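Local coordinates for protein lantibiotic dehydratase (Microbispora corallina, PDB 5EHK) that probably uses glutamyl-tRNA to dehydrate serine and threonine residues of the precursor peptide during biosynthesis of the lantibiotic NAI-107, at residues A350-S355 against T364-D369; V181-R186 against A321-A326; W9-V14 against P545-E550; R186-L191 against R267-L272. All coordinates share one frame; numbering follows the deposited sequence.

Contact 1: residues A350-S355 against T364-D369; sequences AELIQS and TPLHVD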
loop_
_atom_site.group_PDB
_atom_site.type_symbol
_atom_site.label_atom_id
_atom_site.label_comp_id
_atom_site.label_asym_id
_atom_site.label_seq_id
_atom_site.Cartn_x
_atom_site.Cartn_y
_atom_site.Cartn_z
ATOM N N ALA A 350 -23.318 -20.032 46.074
ATOM C CA ALA A 350 -22.556 -21.278 46.175
ATOM C C ALA A 350 -23.460 -22.484 45.912
ATOM O O ALA A 350 -23.007 -23.513 45.409
ATOM C CB ALA A 350 -21.892 -21.403 47.542
ATOM N N GLU A 351 -24.737 -22.330 46.264
ATOM C CA GLU A 351 -25.771 -23.331 46.015
ATOM C C GLU A 351 -26.114 -23.440 44.531
ATOM O O GLU A 351 -26.376 -24.532 44.026
ATOM C CB GLU A 351 -27.022 -23.019 46.857
ATOM C CG GLU A 351 -26.988 -23.685 48.247
ATOM C CD GLU A 351 -28.038 -23.152 49.222
ATOM O OE1 GLU A 351 -28.656 -22.099 48.937
ATOM O OE2 GLU A 351 -28.224 -23.784 50.290
ATOM N N LEU A 352 -26.101 -22.313 43.827
ATOM C CA LEU A 352 -26.321 -22.326 42.391
ATOM C C LEU A 352 -25.117 -22.955 41.694
ATOM O O LEU A 352 -25.276 -23.744 40.766
ATOM C CB LEU A 352 -26.574 -20.903 41.882
ATOM C CG LEU A 352 -26.918 -20.621 40.415
ATOM C CD1 LEU A 352 -27.878 -21.649 39.844
ATOM C CD2 LEU A 352 -27.530 -19.240 40.307
ATOM N N ILE A 353 -23.917 -22.631 42.168
ATOM C CA ILE A 353 -22.686 -23.102 41.535
ATOM C C ILE A 353 -22.563 -24.623 41.472
ATOM O O ILE A 353 -22.438 -25.185 40.387
ATOM C CB ILE A 353 -21.417 -22.534 42.213
ATOM C CG1 ILE A 353 -21.338 -21.024 42.030
ATOM C CG2 ILE A 353 -20.161 -23.197 41.649
ATOM C CD1 ILE A 353 -21.190 -20.623 40.607
ATOM N N GLN A 354 -22.596 -25.300 42.615
ATOM C CA GLN A 354 -22.365 -26.745 42.596
ATOM C C GLN A 354 -23.519 -27.458 41.872
ATOM O O GLN A 354 -23.336 -28.541 41.320
ATOM C CB GLN A 354 -22.102 -27.323 44.005
ATOM C CG GLN A 354 -23.309 -27.965 44.700
ATOM C CD GLN A 354 -24.415 -26.970 45.019
ATOM O OE1 GLN A 354 -24.201 -25.761 44.958
ATOM N NE2 GLN A 354 -25.609 -27.476 45.343
ATOM N N SER A 355 -24.699 -26.843 41.872
ATOM C CA SER A 355 -25.846 -27.368 41.127
ATOM C C SER A 355 -25.513 -27.468 39.632
ATOM O O SER A 355 -25.674 -28.518 39.010
ATOM C CB SER A 355 -27.088 -26.495 41.364
ATOM O OG SER A 355 -28.227 -27.021 40.708
ATOM N N THR A 364 -16.862 -20.852 34.635
ATOM C CA THR A 364 -17.748 -19.698 34.688
ATOM C C THR A 364 -19.086 -20.019 34.050
ATOM O O THR A 364 -19.322 -19.647 32.913
ATOM C CB THR A 364 -17.153 -18.520 33.914
ATOM O OG1 THR A 364 -16.542 -19.019 32.724
ATOM C CG2 THR A 364 -16.108 -17.794 34.735
ATOM N N PRO A 365 -19.965 -20.717 34.779
ATOM C CA PRO A 365 -21.247 -21.197 34.256
ATOM C C PRO A 365 -22.369 -20.187 34.472
ATOM O O PRO A 365 -23.526 -20.481 34.145
ATOM C CB PRO A 365 -21.515 -22.418 35.119
ATOM C CG PRO A 365 -20.972 -22.009 36.440
ATOM C CD PRO A 365 -19.732 -21.199 36.152
ATOM N N LEU A 366 -22.055 -19.022 35.034
ATOM C CA LEU A 366 -23.097 -18.018 35.253
ATOM C C LEU A 366 -22.784 -16.676 34.605
ATOM O O LEU A 366 -21.631 -16.261 34.491
ATOM C CB LEU A 366 -23.351 -17.781 36.755
ATOM C CG LEU A 366 -23.709 -18.897 37.727
ATOM C CD1 LEU A 366 -23.837 -18.277 39.096
ATOM C CD2 LEU A 366 -24.999 -19.567 37.339
ATOM N N HIS A 367 -23.842 -16.000 34.197
ATOM C CA HIS A 367 -23.749 -14.627 33.744
ATOM C C HIS A 367 -24.728 -13.785 34.555
ATOM O O HIS A 367 -25.917 -14.111 34.651
ATOM C CB HIS A 367 -24.019 -14.501 32.235
ATOM C CG HIS A 367 -23.975 -13.088 31.742
ATOM N ND1 HIS A 367 -22.794 -12.442 31.436
ATOM C CD2 HIS A 367 -24.965 -12.187 31.525
ATOM C CE1 HIS A 367 -23.062 -11.208 31.046
ATOM N NE2 HIS A 367 -24.373 -11.026 31.089
ATOM N N VAL A 368 -24.217 -12.737 35.187
ATOM C CA VAL A 368 -25.042 -11.937 36.090
ATOM C C VAL A 368 -25.157 -10.513 35.610
ATOM O O VAL A 368 -24.159 -9.872 35.331
ATOM C CB VAL A 368 -24.490 -11.933 37.544
ATOM C CG1 VAL A 368 -25.225 -10.905 38.403
ATOM C CG2 VAL A 368 -24.572 -13.335 38.160
ATOM N N ASP A 369 -26.383 -10.028 35.494
ATOM C CA ASP A 369 -26.604 -8.614 35.246
ATOM C C ASP A 369 -27.232 -8.014 36.503
ATOM O O ASP A 369 -28.065 -8.652 37.164
ATOM C CB ASP A 369 -27.546 -8.381 34.059
ATOM C CG ASP A 369 -27.095 -9.090 32.771
ATOM O OD1 ASP A 369 -25.875 -9.369 32.603
ATOM O OD2 ASP A 369 -27.992 -9.338 31.916
#

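Contact 2: residues V181-R186 against A321-A326; sequences VHRLER and AALVAA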
loop_
_atom_site.group_PDB
_atom_site.type_symbol
_atom_site.label_atom_id
_atom_site.label_comp_id
_atom_site.label_asym_id
_atom_site.label_seq_id
_atom_site.Cartn_x
_atom_site.Cartn_y
_atom_site.Cartn_z
ATOM N N VAL A 181 -26.902 -29.037 25.931
ATOM C CA VAL A 181 -27.787 -29.116 24.771
ATOM C C VAL A 181 -27.272 -30.186 23.817
ATOM O O VAL A 181 -28.050 -30.938 23.222
ATOM C CB VAL A 181 -27.874 -27.754 24.028
ATOM C CG1 VAL A 181 -28.729 -27.875 22.781
ATOM C CG2 VAL A 181 -28.419 -26.651 24.952
ATOM N N HIS A 182 -25.947 -30.262 23.709
ATOM C CA HIS A 182 -25.270 -31.288 22.919
ATOM C C HIS A 182 -25.650 -32.691 23.384
ATOM O O HIS A 182 -25.916 -33.571 22.566
ATOM C CB HIS A 182 -23.758 -31.122 23.042
ATOM C CG HIS A 182 -23.228 -29.896 22.372
ATOM N ND1 HIS A 182 -21.931 -29.463 22.533
ATOM C CD2 HIS A 182 -23.825 -29.007 21.542
ATOM C CE1 HIS A 182 -21.746 -28.360 21.828
ATOM N NE2 HIS A 182 -22.881 -28.059 21.223
ATOM N N ARG A 183 -25.697 -32.886 24.702
ATOM C CA ARG A 183 -26.005 -34.191 25.279
ATOM C C ARG A 183 -27.446 -34.529 24.999
ATOM O O ARG A 183 -27.776 -35.684 24.748
ATOM C CB ARG A 183 -25.743 -34.201 26.784
ATOM C CG ARG A 183 -24.265 -34.296 27.173
ATOM C CD ARG A 183 -24.044 -33.914 28.634
ATOM N NE ARG A 183 -24.825 -34.726 29.566
ATOM C CZ ARG A 183 -25.056 -34.392 30.835
ATOM N NH1 ARG A 183 -24.589 -33.248 31.319
ATOM N NH2 ARG A 183 -25.775 -35.189 31.613
ATOM N N LEU A 184 -28.304 -33.517 25.015
ATOM C CA LEU A 184 -29.686 -33.709 24.619
ATOM C C LEU A 184 -29.806 -34.013 23.105
ATOM O O LEU A 184 -30.718 -34.736 22.688
ATOM C CB LEU A 184 -30.504 -32.468 24.984
ATOM C CG LEU A 184 -30.832 -32.233 26.464
ATOM C CD1 LEU A 184 -31.938 -31.203 26.619
ATOM C CD2 LEU A 184 -31.220 -33.519 27.147
ATOM N N GLU A 185 -28.860 -33.510 22.300
ATOM C CA GLU A 185 -28.911 -33.648 20.831
ATOM C C GLU A 185 -28.524 -35.057 20.356
ATOM O O GLU A 185 -28.849 -35.464 19.239
ATOM C CB GLU A 185 -28.050 -32.574 20.124
ATOM C CG GLU A 185 -28.739 -31.188 19.958
ATOM C CD GLU A 185 -27.814 -30.070 19.414
ATOM O OE1 GLU A 185 -26.566 -30.199 19.485
ATOM O OE2 GLU A 185 -28.350 -29.049 18.918
ATOM N N ARG A 186 -27.831 -35.795 21.216
ATOM C CA ARG A 186 -27.448 -37.173 20.923
ATOM C C ARG A 186 -28.601 -38.145 21.220
ATOM O O ARG A 186 -28.617 -39.277 20.749
ATOM C CB ARG A 186 -26.196 -37.544 21.711
ATOM C CG ARG A 186 -24.971 -36.728 21.345
ATOM C CD ARG A 186 -23.806 -37.057 22.268
ATOM N NE ARG A 186 -23.637 -38.503 22.444
ATOM C CZ ARG A 186 -22.639 -39.076 23.116
ATOM N NH1 ARG A 186 -21.691 -38.331 23.681
ATOM N NH2 ARG A 186 -22.593 -40.399 23.225
ATOM N N ALA A 321 -33.631 -37.258 30.834
ATOM C CA ALA A 321 -34.546 -36.613 31.783
ATOM C C ALA A 321 -33.850 -36.386 33.125
ATOM O O ALA A 321 -34.304 -35.581 33.936
ATOM C CB ALA A 321 -35.844 -37.425 31.960
ATOM N N ALA A 322 -32.742 -37.093 33.348
ATOM C CA ALA A 322 -31.903 -36.849 34.514
ATOM C C ALA A 322 -31.224 -35.497 34.329
ATOM O O ALA A 322 -31.277 -34.635 35.211
ATOM C CB ALA A 322 -30.872 -37.950 34.677
ATOM N N LEU A 323 -30.608 -35.317 33.157
ATOM C CA LEU A 323 -29.978 -34.057 32.760
ATOM C C LEU A 323 -30.998 -32.940 32.750
ATOM O O LEU A 323 -30.691 -31.813 33.146
ATOM C CB LEU A 323 -29.384 -34.168 31.354
ATOM C CG LEU A 323 -28.653 -32.943 30.788
ATOM C CD1 LEU A 323 -27.714 -32.331 31.811
ATOM C CD2 LEU A 323 -27.898 -33.288 29.520
ATOM N N VAL A 324 -32.207 -33.249 32.281
ATOM C CA VAL A 324 -33.268 -32.253 32.235
ATOM C C VAL A 324 -33.593 -31.747 33.628
ATOM O O VAL A 324 -33.632 -30.542 33.863
ATOM C CB VAL A 324 -34.533 -32.790 31.525
ATOM C CG1 VAL A 324 -35.749 -31.929 31.832
ATOM C CG2 VAL A 324 -34.305 -32.838 30.023
ATOM N N ALA A 325 -33.773 -32.665 34.567
ATOM C CA ALA A 325 -34.086 -32.274 35.935
ATOM C C ALA A 325 -32.937 -31.457 36.536
ATOM O O ALA A 325 -33.173 -30.411 37.131
ATOM C CB ALA A 325 -34.423 -33.497 36.786
ATOM N N ALA A 326 -31.702 -31.916 36.347
ATOM C CA ALA A 326 -30.513 -31.175 36.780
ATOM C C ALA A 326 -30.417 -29.731 36.229
ATOM O O ALA A 326 -29.782 -28.858 36.833
ATOM C CB ALA A 326 -29.259 -31.965 36.409
#

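Contact 3: residues W9-V14 against P545-E550; sequences WDVFMV and PDVDAE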
loop_
_atom_site.group_PDB
_atom_site.type_symbol
_atom_site.label_atom_id
_atom_site.label_comp_id
_atom_site.label_asym_id
_atom_site.label_seq_id
_atom_site.Cartn_x
_atom_site.Cartn_y
_atom_site.Cartn_z
ATOM N N TRP A 9 -33.866 10.146 22.121
ATOM C CA TRP A 9 -35.030 9.435 22.659
ATOM C C TRP A 9 -35.494 10.056 23.966
ATOM O O TRP A 9 -34.725 10.745 24.627
ATOM C CB TRP A 9 -34.661 7.985 22.951
ATOM C CG TRP A 9 -34.673 7.059 21.793
ATOM C CD1 TRP A 9 -34.822 7.374 20.470
ATOM C CD2 TRP A 9 -34.534 5.642 21.855
ATOM N NE1 TRP A 9 -34.797 6.228 19.707
ATOM C CE2 TRP A 9 -34.607 5.153 20.537
ATOM C CE3 TRP A 9 -34.367 4.739 22.900
ATOM C CZ2 TRP A 9 -34.514 3.805 20.238
ATOM C CZ3 TRP A 9 -34.275 3.402 22.606
ATOM C CH2 TRP A 9 -34.348 2.944 21.282
ATOM N N ASP A 10 -36.731 9.780 24.369
ATOM C CA ASP A 10 -37.200 10.272 25.661
ATOM C C ASP A 10 -36.464 9.561 26.781
ATOM O O ASP A 10 -36.021 10.204 27.732
ATOM C CB ASP A 10 -38.691 9.991 25.870
ATOM C CG ASP A 10 -39.586 10.859 25.021
ATOM O OD1 ASP A 10 -39.114 11.893 24.505
ATOM O OD2 ASP A 10 -40.783 10.518 24.916
ATOM N N VAL A 11 -36.338 8.236 26.669
ATOM C CA VAL A 11 -35.693 7.445 27.714
ATOM C C VAL A 11 -34.264 7.158 27.334
ATOM O O VAL A 11 -33.894 7.288 26.160
ATOM C CB VAL A 11 -36.400 6.109 27.968
ATOM C CG1 VAL A 11 -37.848 6.346 28.341
ATOM C CG2 VAL A 11 -36.297 5.216 26.745
ATOM N N PHE A 12 -33.469 6.771 28.327
ATOM C CA PHE A 12 -32.082 6.412 28.112
ATOM C C PHE A 12 -31.660 5.430 29.173
ATOM O O PHE A 12 -32.362 5.271 30.156
ATOM C CB PHE A 12 -31.167 7.647 28.090
ATOM C CG PHE A 12 -31.319 8.566 29.277
ATOM C CD1 PHE A 12 -30.892 8.176 30.545
ATOM C CD2 PHE A 12 -31.848 9.840 29.115
ATOM C CE1 PHE A 12 -31.011 9.023 31.624
ATOM C CE2 PHE A 12 -31.969 10.689 30.190
ATOM C CZ PHE A 12 -31.551 10.277 31.447
ATOM N N MET A 13 -30.548 4.730 28.955
ATOM C CA MET A 13 -30.067 3.757 29.932
ATOM C C MET A 13 -28.935 4.368 30.742
ATOM O O MET A 13 -28.272 5.288 30.284
ATOM C CB MET A 13 -29.617 2.454 29.263
ATOM C CG MET A 13 -29.415 1.295 30.237
ATOM S SD MET A 13 -28.647 -0.199 29.557
ATOM C CE MET A 13 -26.942 0.330 29.351
ATOM N N VAL A 14 -28.731 3.863 31.952
ATOM C CA VAL A 14 -27.701 4.377 32.836
ATOM C C VAL A 14 -26.881 3.192 33.261
ATOM O O VAL A 14 -27.448 2.142 33.570
ATOM C CB VAL A 14 -28.303 5.016 34.097
ATOM C CG1 VAL A 14 -27.201 5.534 34.999
ATOM C CG2 VAL A 14 -29.254 6.135 33.713
ATOM N N PRO A 545 -38.285 -2.468 32.513
ATOM C CA PRO A 545 -39.609 -2.568 31.880
ATOM C C PRO A 545 -40.036 -1.206 31.371
ATOM O O PRO A 545 -40.625 -1.064 30.288
ATOM C CB PRO A 545 -40.511 -2.988 33.043
ATOM C CG PRO A 545 -39.606 -3.720 33.968
ATOM C CD PRO A 545 -38.311 -2.960 33.902
ATOM N N ASP A 546 -39.713 -0.214 32.199
ATOM C CA ASP A 546 -39.755 1.196 31.868
ATOM C C ASP A 546 -39.280 1.461 30.423
ATOM O O ASP A 546 -40.088 1.755 29.533
ATOM C CB ASP A 546 -38.812 1.930 32.845
ATOM C CG ASP A 546 -38.280 1.016 33.975
ATOM O OD1 ASP A 546 -38.972 0.038 34.357
ATOM O OD2 ASP A 546 -37.176 1.284 34.493
ATOM N N VAL A 547 -37.994 1.259 30.155
ATOM C CA VAL A 547 -37.448 1.671 28.862
ATOM C C VAL A 547 -37.623 0.635 27.735
ATOM O O VAL A 547 -37.776 0.999 26.562
ATOM C CB VAL A 547 -35.977 2.156 28.999
ATOM C CG1 VAL A 547 -35.443 1.865 30.390
ATOM C CG2 VAL A 547 -35.091 1.544 27.939
ATOM N N ASP A 548 -37.630 -0.642 28.105
ATOM C CA ASP A 548 -37.901 -1.735 27.170
ATOM C C ASP A 548 -39.147 -1.484 26.319
ATOM O O ASP A 548 -39.171 -1.812 25.144
ATOM C CB ASP A 548 -38.084 -3.060 27.919
ATOM C CG ASP A 548 -36.791 -3.569 28.562
ATOM O OD1 ASP A 548 -35.792 -2.815 28.632
ATOM O OD2 ASP A 548 -36.783 -4.733 29.014
ATOM N N ALA A 549 -40.193 -0.910 26.893
ATOM C CA ALA A 549 -41.416 -0.723 26.110
ATOM C C ALA A 549 -41.317 0.489 25.191
ATOM O O ALA A 549 -41.895 0.495 24.111
ATOM C CB ALA A 549 -42.616 -0.594 27.015
ATOM N N GLU A 550 -40.576 1.510 25.606
ATOM C CA GLU A 550 -40.351 2.647 24.731
ATOM C C GLU A 550 -39.397 2.207 23.636
ATOM O O GLU A 550 -39.637 2.469 22.451
ATOM C CB GLU A 550 -39.796 3.859 25.468
ATOM C CG GLU A 550 -39.405 4.956 24.488
ATOM C CD GLU A 550 -40.038 6.303 24.764
ATOM O OE1 GLU A 550 -40.734 6.465 25.797
ATOM O OE2 GLU A 550 -39.821 7.211 23.929
#

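Contact 4: residues R186-L191 against R267-L272; sequences RDRVLL and RVTGLL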
loop_
_atom_site.group_PDB
_atom_site.type_symbol
_atom_site.label_atom_id
_atom_site.label_comp_id
_atom_site.label_asym_id
_atom_site.label_seq_id
_atom_site.Cartn_x
_atom_site.Cartn_y
_atom_site.Cartn_z
ATOM N N ARG A 186 -27.831 -35.795 21.216
ATOM C CA ARG A 186 -27.448 -37.173 20.923
ATOM C C ARG A 186 -28.601 -38.145 21.220
ATOM O O ARG A 186 -28.617 -39.277 20.749
ATOM C CB ARG A 186 -26.196 -37.544 21.711
ATOM C CG ARG A 186 -24.971 -36.728 21.345
ATOM C CD ARG A 186 -23.806 -37.057 22.268
ATOM N NE ARG A 186 -23.637 -38.503 22.444
ATOM C CZ ARG A 186 -22.639 -39.076 23.116
ATOM N NH1 ARG A 186 -21.691 -38.331 23.681
ATOM N NH2 ARG A 186 -22.593 -40.399 23.225
ATOM N N ASP A 187 -29.561 -37.698 22.014
ATOM C CA ASP A 187 -30.745 -38.498 22.305
ATOM C C ASP A 187 -31.665 -38.563 21.083
ATOM O O ASP A 187 -32.439 -37.629 20.825
ATOM C CB ASP A 187 -31.463 -37.901 23.517
ATOM C CG ASP A 187 -32.685 -38.699 23.952
ATOM O OD1 ASP A 187 -32.739 -39.062 25.150
ATOM O OD2 ASP A 187 -33.596 -38.933 23.124
ATOM N N ARG A 188 -31.604 -39.674 20.347
ATOM C CA ARG A 188 -32.363 -39.797 19.101
ATOM C C ARG A 188 -33.858 -39.748 19.315
ATOM O O ARG A 188 -34.607 -39.408 18.393
ATOM C CB ARG A 188 -32.027 -41.082 18.360
ATOM C CG ARG A 188 -30.570 -41.275 18.044
ATOM C CD ARG A 188 -30.400 -42.479 17.156
ATOM N NE ARG A 188 -28.996 -42.720 16.862
ATOM C CZ ARG A 188 -28.559 -43.691 16.068
ATOM N NH1 ARG A 188 -29.430 -44.499 15.476
ATOM N NH2 ARG A 188 -27.256 -43.843 15.849
ATOM N N VAL A 189 -34.294 -40.098 20.520
ATOM C CA VAL A 189 -35.721 -40.129 20.820
ATOM C C VAL A 189 -36.228 -38.740 21.198
ATOM O O VAL A 189 -37.369 -38.372 20.873
ATOM C CB VAL A 189 -36.104 -41.266 21.852
ATOM C CG1 VAL A 189 -34.919 -41.657 22.733
ATOM C CG2 VAL A 189 -37.341 -40.901 22.677
ATOM N N LEU A 190 -35.377 -37.967 21.869
ATOM C CA LEU A 190 -35.702 -36.567 22.136
ATOM C C LEU A 190 -35.622 -35.799 20.821
ATOM O O LEU A 190 -36.509 -35.006 20.501
ATOM C CB LEU A 190 -34.767 -35.963 23.191
ATOM C CG LEU A 190 -34.849 -34.459 23.504
ATOM C CD1 LEU A 190 -36.241 -34.040 23.947
ATOM C CD2 LEU A 190 -33.808 -34.059 24.555
ATOM N N LEU A 191 -34.558 -36.069 20.060
ATOM C CA LEU A 191 -34.309 -35.417 18.774
ATOM C C LEU A 191 -35.529 -35.378 17.847
ATOM O O LEU A 191 -35.764 -34.370 17.186
ATOM C CB LEU A 191 -33.105 -36.053 18.066
ATOM C CG LEU A 191 -32.568 -35.368 16.805
ATOM C CD1 LEU A 191 -32.531 -33.861 16.989
ATOM C CD2 LEU A 191 -31.165 -35.898 16.455
ATOM N N ARG A 267 -32.268 -45.763 11.237
ATOM C CA ARG A 267 -30.926 -45.605 10.685
ATOM C C ARG A 267 -30.813 -44.194 10.118
ATOM O O ARG A 267 -29.740 -43.588 10.145
ATOM C CB ARG A 267 -30.661 -46.624 9.578
ATOM C CG ARG A 267 -29.222 -46.601 9.066
ATOM C CD ARG A 267 -29.040 -47.470 7.836
ATOM N NE ARG A 267 -29.308 -48.881 8.093
ATOM C CZ ARG A 267 -29.435 -49.799 7.137
ATOM N NH1 ARG A 267 -29.338 -49.447 5.858
ATOM N NH2 ARG A 267 -29.677 -51.066 7.456
ATOM N N VAL A 268 -31.942 -43.677 9.630
ATOM C CA VAL A 268 -32.046 -42.318 9.137
ATOM C C VAL A 268 -31.964 -41.305 10.271
ATOM O O VAL A 268 -31.319 -40.267 10.141
ATOM C CB VAL A 268 -33.367 -42.127 8.356
ATOM C CG1 VAL A 268 -33.688 -40.648 8.139
ATOM C CG2 VAL A 268 -33.303 -42.876 7.039
ATOM N N THR A 269 -32.646 -41.592 11.373
ATOM C CA THR A 269 -32.596 -40.724 12.549
ATOM C C THR A 269 -31.173 -40.608 13.107
ATOM O O THR A 269 -30.785 -39.553 13.618
ATOM C CB THR A 269 -33.620 -41.152 13.629
ATOM O OG1 THR A 269 -34.938 -40.792 13.194
ATOM C CG2 THR A 269 -33.344 -40.464 14.952
ATOM N N GLY A 270 -30.385 -41.672 12.981
ATOM C CA GLY A 270 -28.990 -41.608 13.381
ATOM C C GLY A 270 -28.170 -40.746 12.425
ATOM O O GLY A 270 -27.101 -40.218 12.777
ATOM N N LEU A 271 -28.685 -40.592 11.206
ATOM C CA LEU A 271 -28.079 -39.705 10.225
ATOM C C LEU A 271 -28.376 -38.252 10.594
ATOM O O LEU A 271 -27.466 -37.423 10.630
ATOM C CB LEU A 271 -28.591 -40.023 8.817
ATOM C CG LEU A 271 -27.765 -39.384 7.707
ATOM C CD1 LEU A 271 -26.285 -39.400 8.077
ATOM C CD2 LEU A 271 -28.006 -40.088 6.382
ATOM N N LEU A 272 -29.640 -37.954 10.891
ATOM C CA LEU A 272 -30.013 -36.640 11.399
ATOM C C LEU A 272 -29.175 -36.255 12.626
ATOM O O LEU A 272 -28.840 -35.078 12.813
ATOM C CB LEU A 272 -31.498 -36.596 11.757
ATOM C CG LEU A 272 -32.528 -36.794 10.647
ATOM C CD1 LEU A 272 -33.909 -36.426 11.150
ATOM C CD2 LEU A 272 -32.199 -35.980 9.422
#

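Contact 1: residues A350-S355 against T364-D369
Leu366, at the start of strand 366-379, pushes its isobutyl end between Leu352 and Ile353, two consecutive residues of helix 346-359. The contact is purely apolar, a helix resting on the first residues of the strand that follows it in the chain. CD2 of Leu366 meets Leu352, 3.8 Å from its CG, while CD1 of Leu366 lies between the two helix residues, 3.8 Å from CD1 of Ile353 and 4.0 Å from CD2 of Leu352. CD2 of Leu352 is also 3.9 Å from Leu366 CD2, which puts the two leucine ends branch against branch at a slant. Leu352 leaves the helix with CG anti to the backbone N (chi1 -176°), which carries its branches out toward the strand. Ile353 starts out along the flank of the interface, and only its CG1-CD1 arm bends back to the leucine. The tip of that arm also grazes the ring of Pro365, with CD1 of Ile353 4.4 Å from CG of the proline. Around this cluster, helix 346-359 is backed by helix 318-339, where Leu352 meets Cys334; Leu366 also touches Leu349 of its own partner helix, and both leucines rest on Thr170 of the neighbouring strand 167-172.

Contact 2: residues V181-R186 against A321-A326
Arg183 and Leu184 of helix 174-185 meet Leu323 and Val324 of helix 318-339 in an antiparallel helix-helix packing. The short axes run at 157° to each other and come within 10.5 Å, a spacing filled by leucine and valine ends on the inside and by an arginine along the border. Along the second helix, the first residue to engage is Leu323, the residue with the most surface buried here, whose CB points at the opposite helix. A chi1 of -179° swings its CG away from the backbone N and sends both methyls across the gap. One of them, CD2, works on two neighbours: it lies 4.1 Å from CD2 of Leu184 on the buried side, and 3.6 Å from CB of Arg183 on the outer side. Leu184 sets out along the flank of its helix, but its branched end turns inward to make this meeting. Next comes Val324, which adds CG2 at 4.3 Å from the same CD2 of Leu184, so that this methyl is shared by two consecutive residues of helix 318-339. Farther on, Ala326 turns with Leu323 to Val359 at the end of helix 346-359, the third helix at this edge; Leu184, for its part, is backed by Val298 and Val302 of helix 294-306. Val359 also lends its carbonyl O to a weak hydrogen bond from Arg183 NH1. The arginine chain bends at CG-CD (chi3 57°), laying the guanidinium flat over Leu323, whose CD2 sits beneath the centre of the group, 3.3 Å from CZ of Arg183.

Contact 3: residues W9-V14 against P545-E550
Helix 545-556 packs by its first turns against strand 6-17, an inner strand with antiparallel neighbours 147-155 and 785-792, and Val11 with Asp10 meets Val547 with Glu550. These two helix residues, three positions apart, point to the same side and take Val11 between them. CG2 of Val11 does most of the touching: it is 3.8 Å from CB of Val547 and also 3.8 Å from CG of Glu550. The glutamate sets out on the carbonyl side of its own backbone (chi1 172°), then bends at chi2, so that its methylene part runs past the valine in the opposite direction and the carboxylate arrives beside Asp10. There OE2 of Glu550 lies 3.6 Å from CB of Asp10. The two acidic side chains cross at about a right angle, with carboxylate planes 68° apart, and OD2 of Asp10 comes within 3.6 Å of OE2 of Glu550. Both acids are paired with arginines: Asp10 OD1 is in a salt bridge with Arg383, and Glu550 OE2 in one with Arg554, which lies one helical turn farther on and also makes a cation-pi contact with Trp9. Arg554 is shared, since a long, weak ion pair joins it to Asp10 OD2 too. The closeness of the two carboxylates is therefore probably offset by these arginines, which would let an acidic pair sit next to a buried valine.

Contact 4: residues R186-L191 against R267-L272
Arg188 spreads across Thr269 and Gly270, where a short N-capped helical turn, 188-191, packs against helix 267-278. That helix, with helices 235-243 and 250-260 and nearby short strands, is consistent with the winged-helix-like leader-peptide recognition module of this dehydratase family. Asp187 sits at the N-cap of the turn, with OD2 accepting from Leu190 N, though the modelled length is doubtful; its other carboxylate oxygen, OD1, hydrogen-bonds to Ser320 OG in the first turn of helix 318-339 and to Ser317 N just before it. The inner side of the contact is wider spaced although more deeply buried: CD2 of Leu191 comes no nearer than 4.3 Å, to the backbone C of Leu272. Here other elements complete the packing, with Thr283 beside Leu191, and Ile240, Leu253 and Leu281 around Leu272. The closer spacing is found toward solvent. The exposed Arg188 keeps its chain extended from CG to NE, across the helix, with CB 3.7 Å from CG2 of Thr269. In the threonine, OG1 lies beside the backbone N (chi1 -74°), which leaves CG2 on the side facing the arginine; this methyl also lies 3.8 Å from the carbonyl O of Arg188. One residue on, Gly270 presents a bare backbone, and the guanidinium settles flat on it, CZ of Arg188 3.4 Å from CA of Gly270, which lies roughly over the centre of the group.

In the fold
Contacts 2 and 4 are close neighbours, with centres about 14 Å apart; they share Arg186 and meet where helix 174-185 passes into turn 188-191. Both are mostly buried, with leucines inside and, at the rim, an exposed arginine laid flat on an apolar group. Contacts 1 and 3 are only partly buried. Contact 1 follows contact 2 in series, linked to it through the successive helices 318-339 and 346-359, and is aliphatic throughout. Contact 3 closes a long loop of chain in which the other three are nested. It joins contact 1 through strand 147-155, which pairs with both 6-17 and 366-379, but brings acidic groups and their arginine partners up against a buried valine.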